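Local structure of nitrogenase molybdenum-iron protein alpha chain (Clostridium pasteurianum, 4WES) at residues D226-K231 and A317-A322; G291-L296 and A491-V496. The protein forms, with the beta chain, the molybdenum-iron component of nitrogenase, which reduces dinitrogen to ammonia with electrons supplied by the iron protein. All coordinates share one frame; numbering follows the deposited sequence.

Contact 1 of 2, residues D226-K231 and A317-A322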
ATOM      1  N   ASP A 226      10.571  32.358 -16.430  1.00 10.53           N
ATOM      2  CA  ASP A 226      10.500  32.494 -17.888  1.00 10.88           C
ATOM      3  C   ASP A 226       9.098  32.800 -18.327  1.00 10.52           C
ATOM      4  O   ASP A 226       8.876  33.564 -19.279  1.00 11.58           O
ATOM      5  CB  ASP A 226      11.003  31.225 -18.598  1.00 11.08           C
ATOM      6  CG  ASP A 226      12.480  30.991 -18.396  1.00 14.26           C
ATOM      7  OD1 ASP A 226      13.166  31.847 -17.794  1.00 14.47           O
ATOM      8  OD2 ASP A 226      12.939  29.932 -18.875  1.00 19.52           O
ATOM      9  N   ARG A 227       8.090  32.201 -17.700  1.00 10.45           N
ATOM     10  CA  ARG A 227       6.694  32.447 -18.070  1.00 10.13           C
ATOM     11  C   ARG A 227       6.396  33.941 -18.042  1.00 11.34           C
ATOM     12  O   ARG A 227       5.787  34.494 -18.984  1.00 12.58           O
ATOM     13  CB  ARG A 227       5.786  31.709 -17.073  1.00 12.38           C
ATOM     14  CG  ARG A 227       4.305  31.844 -17.369  1.00 11.98           C
ATOM     15  CD  ARG A 227       3.447  31.168 -16.329  1.00 12.21           C
ATOM     16  NE  ARG A 227       3.523  31.807 -15.030  1.00 11.98           N
ATOM     17  CZ  ARG A 227       2.904  32.937 -14.688  1.00 11.97           C
ATOM     18  NH1 ARG A 227       2.099  33.546 -15.556  1.00 13.07           N
ATOM     19  NH2 ARG A 227       3.105  33.488 -13.504  1.00 12.00           N
ATOM     20  N   VAL A 228       6.808  34.593 -16.961  1.00 11.41           N
ATOM     21  CA  VAL A 228       6.541  36.023 -16.795  1.00 12.73           C
ATOM     22  C   VAL A 228       7.393  36.871 -17.723  1.00 11.81           C
ATOM     23  O   VAL A 228       6.904  37.821 -18.336  1.00 12.50           O
ATOM     24  CB  VAL A 228       6.691  36.460 -15.313  1.00 17.03           C
ATOM     25  CG1 VAL A 228       6.558  37.934 -15.135  1.00 21.43           C
ATOM     26  CG2 VAL A 228       5.604  35.771 -14.531  1.00 28.41           C
ATOM     27  N   LEU A 229       8.670  36.533 -17.863  1.00 11.44           N
ATOM     28  CA  LEU A 229       9.557  37.303 -18.739  1.00 11.01           C
ATOM     29  C   LEU A 229       9.067  37.236 -20.177  1.00 11.53           C
ATOM     30  O   LEU A 229       9.072  38.260 -20.895  1.00 12.18           O
ATOM     31  CB  LEU A 229      10.991  36.772 -18.629  1.00 11.08           C
ATOM     32  CG  LEU A 229      11.667  37.024 -17.287  1.00 11.56           C
ATOM     33  CD1 LEU A 229      12.989  36.274 -17.188  1.00 15.72           C
ATOM     34  CD2 LEU A 229      11.843  38.500 -17.038  1.00 14.13           C
ATOM     35  N   GLU A 230       8.665  36.052 -20.621  1.00 11.77           N
ATOM     36  CA  GLU A 230       8.191  35.906 -21.989  1.00 12.94           C
ATOM     37  C   GLU A 230       6.848  36.632 -22.198  1.00 12.61           C
ATOM     38  O   GLU A 230       6.620  37.188 -23.300  1.00 14.31           O
ATOM     39  CB  GLU A 230       8.107  34.411 -22.345  1.00 13.57           C
ATOM     40  CG  GLU A 230       9.516  33.833 -22.469  1.00 15.27           C
ATOM     41  CD  GLU A 230       9.623  32.317 -22.579  1.00 18.17           C
ATOM     42  OE1 GLU A 230      10.754  31.859 -22.905  1.00 22.02           O
ATOM     43  OE2 GLU A 230       8.636  31.560 -22.393  1.00 23.75           O
ATOM     44  N   LYS A 231       5.980  36.673 -21.188  1.00 13.15           N
ATOM     45  CA  LYS A 231       4.740  37.448 -21.296  1.00 14.78           C
ATOM     46  C   LYS A 231       5.017  38.944 -21.520  1.00 13.68           C
ATOM     47  O   LYS A 231       4.299  39.604 -22.280  1.00 15.62           O
ATOM     48  CB  LYS A 231       3.891  37.324 -20.015  1.00 16.83           C
ATOM     49  CG  LYS A 231       2.959  36.158 -19.908  1.00 23.70           C
ATOM     50  CD  LYS A 231       2.286  36.146 -18.534  1.00 26.96           C
ATOM     51  CE  LYS A 231       1.218  37.200 -18.440  1.00 24.06           C
ATOM     52  NZ  LYS A 231       0.305  36.890 -17.306  1.00 22.26           N
ATOM     53  N   ALA A 317       0.641  44.033 -12.728  1.00 14.45           N
ATOM     54  CA  ALA A 317      -0.667  44.258 -12.143  1.00 14.73           C
ATOM     55  C   ALA A 317      -1.567  43.026 -12.248  1.00 14.79           C
ATOM     56  O   ALA A 317      -2.258  42.680 -11.276  1.00 15.64           O
ATOM     57  CB  ALA A 317      -1.332  45.447 -12.799  1.00 16.26           C
ATOM     58  N   GLU A 318      -1.537  42.349 -13.402  1.00 14.00           N
ATOM     59  CA  GLU A 318      -2.412  41.205 -13.574  1.00 15.55           C
ATOM     60  C   GLU A 318      -1.950  40.024 -12.713  1.00 14.54           C
ATOM     61  O   GLU A 318      -2.762  39.287 -12.140  1.00 15.23           O
ATOM     62  CB  GLU A 318      -2.578  40.793 -15.025  1.00 23.55           C
ATOM     63  CG  GLU A 318      -1.476  40.048 -15.647  1.00 26.98           C
ATOM     64  CD  GLU A 318      -1.680  39.904 -17.127  1.00 29.60           C
ATOM     65  OE1 GLU A 318      -2.677  40.426 -17.661  1.00 42.93           O
ATOM     66  OE2 GLU A 318      -0.823  39.314 -17.758  1.00 27.12           O
ATOM     67  N   GLU A 319      -0.632  39.814 -12.626  1.00 13.34           N
ATOM     68  CA  GLU A 319      -0.093  38.721 -11.822  1.00 13.27           C
ATOM     69  C   GLU A 319      -0.411  38.925 -10.329  1.00 12.86           C
ATOM     70  O   GLU A 319      -0.809  37.993  -9.623  1.00 13.37           O
ATOM     71  CB  GLU A 319       1.403  38.604 -12.056  1.00 13.06           C
ATOM     72  CG  GLU A 319       1.804  38.097 -13.441  1.00 13.97           C
ATOM     73  CD  GLU A 319       1.519  36.624 -13.678  1.00 15.14           C
ATOM     74  OE1 GLU A 319       1.572  35.810 -12.715  1.00 16.48           O
ATOM     75  OE2 GLU A 319       1.380  36.239 -14.857  1.00 17.78           O
ATOM     76  N   ILE A 320      -0.258  40.157  -9.851  1.00 11.77           N
ATOM     77  CA  ILE A 320      -0.527  40.441  -8.446  1.00 12.85           C
ATOM     78  C   ILE A 320      -2.026  40.327  -8.184  1.00 13.11           C
ATOM     79  O   ILE A 320      -2.441  39.751  -7.166  1.00 13.34           O
ATOM     80  CB  ILE A 320       0.034  41.797  -8.035  1.00 13.76           C
ATOM     81  CG1 ILE A 320       1.563  41.733  -8.012  1.00 15.04           C
ATOM     82  CG2 ILE A 320      -0.536  42.230  -6.670  1.00 16.11           C
ATOM     83  CD1 ILE A 320       2.245  43.021  -7.656  1.00 17.25           C
ATOM     84  N   ALA A 321      -2.843  40.841  -9.090  1.00 13.78           N
ATOM     85  CA  ALA A 321      -4.290  40.744  -8.869  1.00 14.71           C
ATOM     86  C   ALA A 321      -4.730  39.302  -8.713  1.00 14.28           C
ATOM     87  O   ALA A 321      -5.624  39.012  -7.920  1.00 16.31           O
ATOM     88  CB  ALA A 321      -5.067  41.454  -9.972  1.00 16.36           C
ATOM     89  N   ALA A 322      -4.123  38.398  -9.461  1.00 13.45           N
ATOM     90  CA  ALA A 322      -4.504  37.005  -9.436  1.00 14.06           C
ATOM     91  C   ALA A 322      -4.167  36.308  -8.113  1.00 14.90           C
ATOM     92  O   ALA A 322      -4.775  35.295  -7.789  1.00 17.15           O
ATOM     93  CB  ALA A 322      -3.863  36.249 -10.578  1.00 15.17           C
TER
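Arg227 and Glu319 meet tip to tip between two helical segments whose axes are still 12.5 Å apart at closest, so long polar side chains span the gap. The guanidinium grips the carboxylate end-on with two nitrogens: NH1 lies 2.9 Å from Glu319 OE2 and NH2 2.9 Å from Glu319 OE1, the latter bond nearly straight at 173°. Both acceptors lie close to the guanidinium plane, but the two planes are turned 43° apart, and NH2 comes to OE1 from above the carboxylate. Arg227 is extended through CD, then bends at chi3 (67°), which turns NE aside. Val228 CG2 lies under one guanidinium face, toward its rim. Lys231 NZ takes the anti side of Glu319 OE2 at 2.8 Å, across the carboxylate plane from Arg227 NH1, and also reaches Glu318 OE2 at 2.7 Å. One ammonium thus ties neighbouring glutamates, and two cations probably stabilise the ionised, buried Glu319. Arg227 NH2 has a further salt bridge to Glu224, one turn back. The network joins helix 221-232 to helix 306-334, the two segments running roughly but not truly antiparallel; Phe493 of helix 492-507 touches Val228, while Leu229 packs on helix 289-303 and strand 235-239.

Contact 2 of 2, residues G291-L296 and A491-V496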
ATOM      1  N   GLY A 291      10.666  41.422  -4.556  1.00 11.16           N
ATOM      2  CA  GLY A 291      11.858  41.110  -5.323  1.00 11.35           C
ATOM      3  C   GLY A 291      11.613  41.084  -6.815  1.00 10.38           C
ATOM      4  O   GLY A 291      12.336  41.721  -7.586  1.00 11.16           O
ATOM      5  N   ILE A 292      10.592  40.356  -7.213  1.00  9.96           N
ATOM      6  CA  ILE A 292      10.242  40.217  -8.610  1.00 10.21           C
ATOM      7  C   ILE A 292       9.882  41.552  -9.227  1.00 11.14           C
ATOM      8  O   ILE A 292      10.342  41.886 -10.340  1.00 11.62           O
ATOM      9  CB  ILE A 292       9.050  39.248  -8.774  1.00 12.48           C
ATOM     10  CG1 ILE A 292       9.380  37.862  -8.246  1.00 14.08           C
ATOM     11  CG2 ILE A 292       8.609  39.196 -10.228  1.00 17.12           C
ATOM     12  CD1 ILE A 292       8.149  37.073  -7.849  1.00 14.46           C
ATOM     13  N   VAL A 293       9.046  42.311  -8.550  1.00 10.90           N
ATOM     14  CA  VAL A 293       8.590  43.605  -9.064  0.52 10.13           C
ATOM     15  C   VAL A 293       9.775  44.544  -9.303  1.00 11.51           C
ATOM     16  O   VAL A 293       9.899  45.203 -10.334  1.00 12.29           O
ATOM     17  CB  VAL A 293       7.569  44.240  -8.110  0.52  9.11           C
ATOM     18  CG1 VAL A 293       7.284  45.690  -8.480  0.52  9.21           C
ATOM     19  CG2 VAL A 293       6.286  43.458  -8.142  0.52 10.33           C
ATOM     20  N   GLU A 294      10.656  44.609  -8.305  1.00 11.79           N
ATOM     21  CA  GLU A 294      11.857  45.466  -8.405  1.00 12.04           C
ATOM     22  C   GLU A 294      12.735  44.996  -9.573  1.00 11.65           C
ATOM     23  O   GLU A 294      13.235  45.824 -10.343  1.00 13.18           O
ATOM     24  CB  GLU A 294      12.655  45.454  -7.099  1.00 14.02           C
ATOM     25  CG  GLU A 294      13.957  46.212  -7.154  1.00 19.71           C
ATOM     26  CD  GLU A 294      14.641  46.299  -5.798  1.00 30.45           C
ATOM     27  OE1 GLU A 294      14.719  45.277  -5.085  1.00 42.88           O
ATOM     28  OE2 GLU A 294      15.093  47.408  -5.453  1.00 35.43           O
ATOM     29  N   THR A 295      12.918  43.681  -9.694  1.00 11.32           N
ATOM     30  CA  THR A 295      13.728  43.124 -10.775  1.00 11.08           C
ATOM     31  C   THR A 295      13.150  43.539 -12.135  1.00 11.92           C
ATOM     32  O   THR A 295      13.879  44.009 -13.019  1.00 12.15           O
ATOM     33  CB  THR A 295      13.745  41.594 -10.676  1.00 11.44           C
ATOM     34  OG1 THR A 295      14.396  41.182  -9.468  1.00 12.52           O
ATOM     35  CG2 THR A 295      14.465  40.991 -11.875  1.00 12.46           C
ATOM     36  N   LEU A 296      11.863  43.325 -12.333  1.00 11.04           N
ATOM     37  CA  LEU A 296      11.239  43.617 -13.614  1.00 10.55           C
ATOM     38  C   LEU A 296      11.335  45.103 -13.919  1.00 11.97           C
ATOM     39  O   LEU A 296      11.539  45.515 -15.063  1.00 12.35           O
ATOM     40  CB  LEU A 296       9.786  43.152 -13.624  1.00 12.11           C
ATOM     41  CG  LEU A 296       9.577  41.640 -13.530  1.00 12.12           C
ATOM     42  CD1 LEU A 296       8.081  41.348 -13.414  1.00 12.72           C
ATOM     43  CD2 LEU A 296      10.160  40.936 -14.741  1.00 13.23           C
ATOM     44  N   ALA A 491      10.013  30.351  -6.673  1.00  9.05           N
ATOM     45  CA  ALA A 491      10.295  31.643  -7.311  1.00  9.02           C
ATOM     46  C   ALA A 491       9.107  32.119  -8.131  1.00  9.01           C
ATOM     47  O   ALA A 491       8.228  31.345  -8.495  1.00  9.82           O
ATOM     48  CB  ALA A 491      11.536  31.495  -8.208  1.00 10.45           C
ATOM     49  N   GLY A 492       9.157  33.395  -8.481  1.00  9.86           N
ATOM     50  CA  GLY A 492       8.127  33.996  -9.319  1.00 10.51           C
ATOM     51  C   GLY A 492       6.811  34.209  -8.584  1.00 10.19           C
ATOM     52  O   GLY A 492       6.680  33.919  -7.383  1.00 10.18           O
ATOM     53  N   PHE A 493       5.827  34.719  -9.317  1.00 10.60           N
ATOM     54  CA  PHE A 493       4.565  35.057  -8.705  1.00 10.86           C
ATOM     55  C   PHE A 493       3.826  33.821  -8.217  1.00 10.88           C
ATOM     56  O   PHE A 493       3.294  33.815  -7.108  1.00 12.08           O
ATOM     57  CB  PHE A 493       3.698  35.830  -9.694  1.00 11.41           C
ATOM     58  CG  PHE A 493       4.161  37.238  -9.937  1.00 11.24           C
ATOM     59  CD1 PHE A 493       4.025  38.216  -8.974  1.00 12.61           C
ATOM     60  CD2 PHE A 493       4.706  37.607 -11.151  1.00 12.07           C
ATOM     61  CE1 PHE A 493       4.429  39.518  -9.218  1.00 14.98           C
ATOM     62  CE2 PHE A 493       5.095  38.902 -11.399  1.00 12.57           C
ATOM     63  CZ  PHE A 493       4.972  39.859 -10.428  1.00 13.47           C
ATOM     64  N   ARG A 494       3.750  32.782  -9.047  1.00 10.37           N
ATOM     65  CA  ARG A 494       3.108  31.543  -8.592  1.00 10.44           C
ATOM     66  C   ARG A 494       3.892  30.902  -7.460  1.00  9.46           C
ATOM     67  O   ARG A 494       3.300  30.211  -6.594  1.00 10.31           O
ATOM     68  CB  ARG A 494       2.939  30.538  -9.716  1.00 12.88           C
ATOM     69  CG  ARG A 494       1.950  31.038 -10.725  1.00 16.70           C
ATOM     70  CD  ARG A 494       1.747  30.051 -11.831  1.00 22.04           C
ATOM     71  NE  ARG A 494       0.885  30.614 -12.853  1.00 29.34           N
ATOM     72  CZ  ARG A 494       0.737  30.071 -14.048  1.00 34.62           C
ATOM     73  NH1 ARG A 494       1.358  28.934 -14.335  1.00 37.51           N
ATOM     74  NH2 ARG A 494      -0.031  30.658 -14.941  1.00 44.79           N
ATOM     75  N   GLY A 495       5.201  31.112  -7.437  1.00  9.39           N
ATOM     76  CA  GLY A 495       6.020  30.606  -6.352  1.00  8.99           C
ATOM     77  C   GLY A 495       5.690  31.191  -4.995  1.00  8.52           C
ATOM     78  O   GLY A 495       5.779  30.486  -3.991  1.00  9.26           O
ATOM     79  N   VAL A 496       5.355  32.471  -4.937  1.00  8.61           N
ATOM     80  CA  VAL A 496       4.972  33.064  -3.659  1.00  9.28           C
ATOM     81  C   VAL A 496       3.768  32.287  -3.090  1.00  8.68           C
ATOM     82  O   VAL A 496       3.725  32.024  -1.887  1.00  9.16           O
ATOM     83  CB  VAL A 496       4.640  34.563  -3.797  1.00  9.96           C
ATOM     84  CG1 VAL A 496       4.297  35.154  -2.450  1.00 11.05           C
ATOM     85  CG2 VAL A 496       5.774  35.348  -4.419  1.00 11.14           C
TER
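Ile292 presents two different carbons to Gly492 and Phe493, near the N-terminal end of helix 492-507. Its CG2 lies over one face of the Phe493 ring near the CZ-CE2 rim, 3.7 Å from CZ and equally near CE2, while CD1, over the same face but farther from it, presses on the main chain of Gly492. There CD1 comes 3.2 Å from Gly492 C and 3.4 Å from Gly492 CA, a close fit of methyl against bare main chain. The Ile292 and Phe493 side chains cross obliquely. With CG1 anti to the carbonyl carbon (chi1 -61°), Ile292 turns CG1 toward Gly492 and CG2 to the ring. Leu296 CD1 lies 4.4 Å from Phe493 CE2. The interface is a nearly antiparallel pair of helical segments, 169° between directions, within the nitrogenase component 1 fold, where helices pack around largely parallel sheets. The nearest CA atoms across it are those of Ile292 and Gly492, 6.6 Å apart. Gly492 has a positive phi of 73° and is tied by backbone hydrogen bonds to Phe286. Farther out, Thr295 OG1 bonds back to Gly291 O at 2.8 Å from above the carbonyl plane, opposite Thr295 N, and is also linked to Asn285 N. Ala491 N bonds to Asp221 and Arg494 N to Glu224, fixing this part of the chain against helix 221-232, while Ile320 of helix 306-334 also packs on Phe493.

The two contacts, with centres about 9 Å apart, bring together four helices on the same side of the chain's centre. Contact 2 is buried and apolar, with no hydrogen bond across it; contact 1 lies farther out and is partly buried, held by charged groups with exposed Glu318 at its margin. They share no helix, yet their side chains touch: Glu319 CB packs 3.6 Å from Phe493 CD2, so one residue offers its carboxylate to the salt bridges and its aliphatic part to the aromatic ring. Leu229 meets Leu296, and Arg227 lies against Arg494. Helix 306-334 serves contact 1 and helix 289-303, just before it in the chain, serves contact 2.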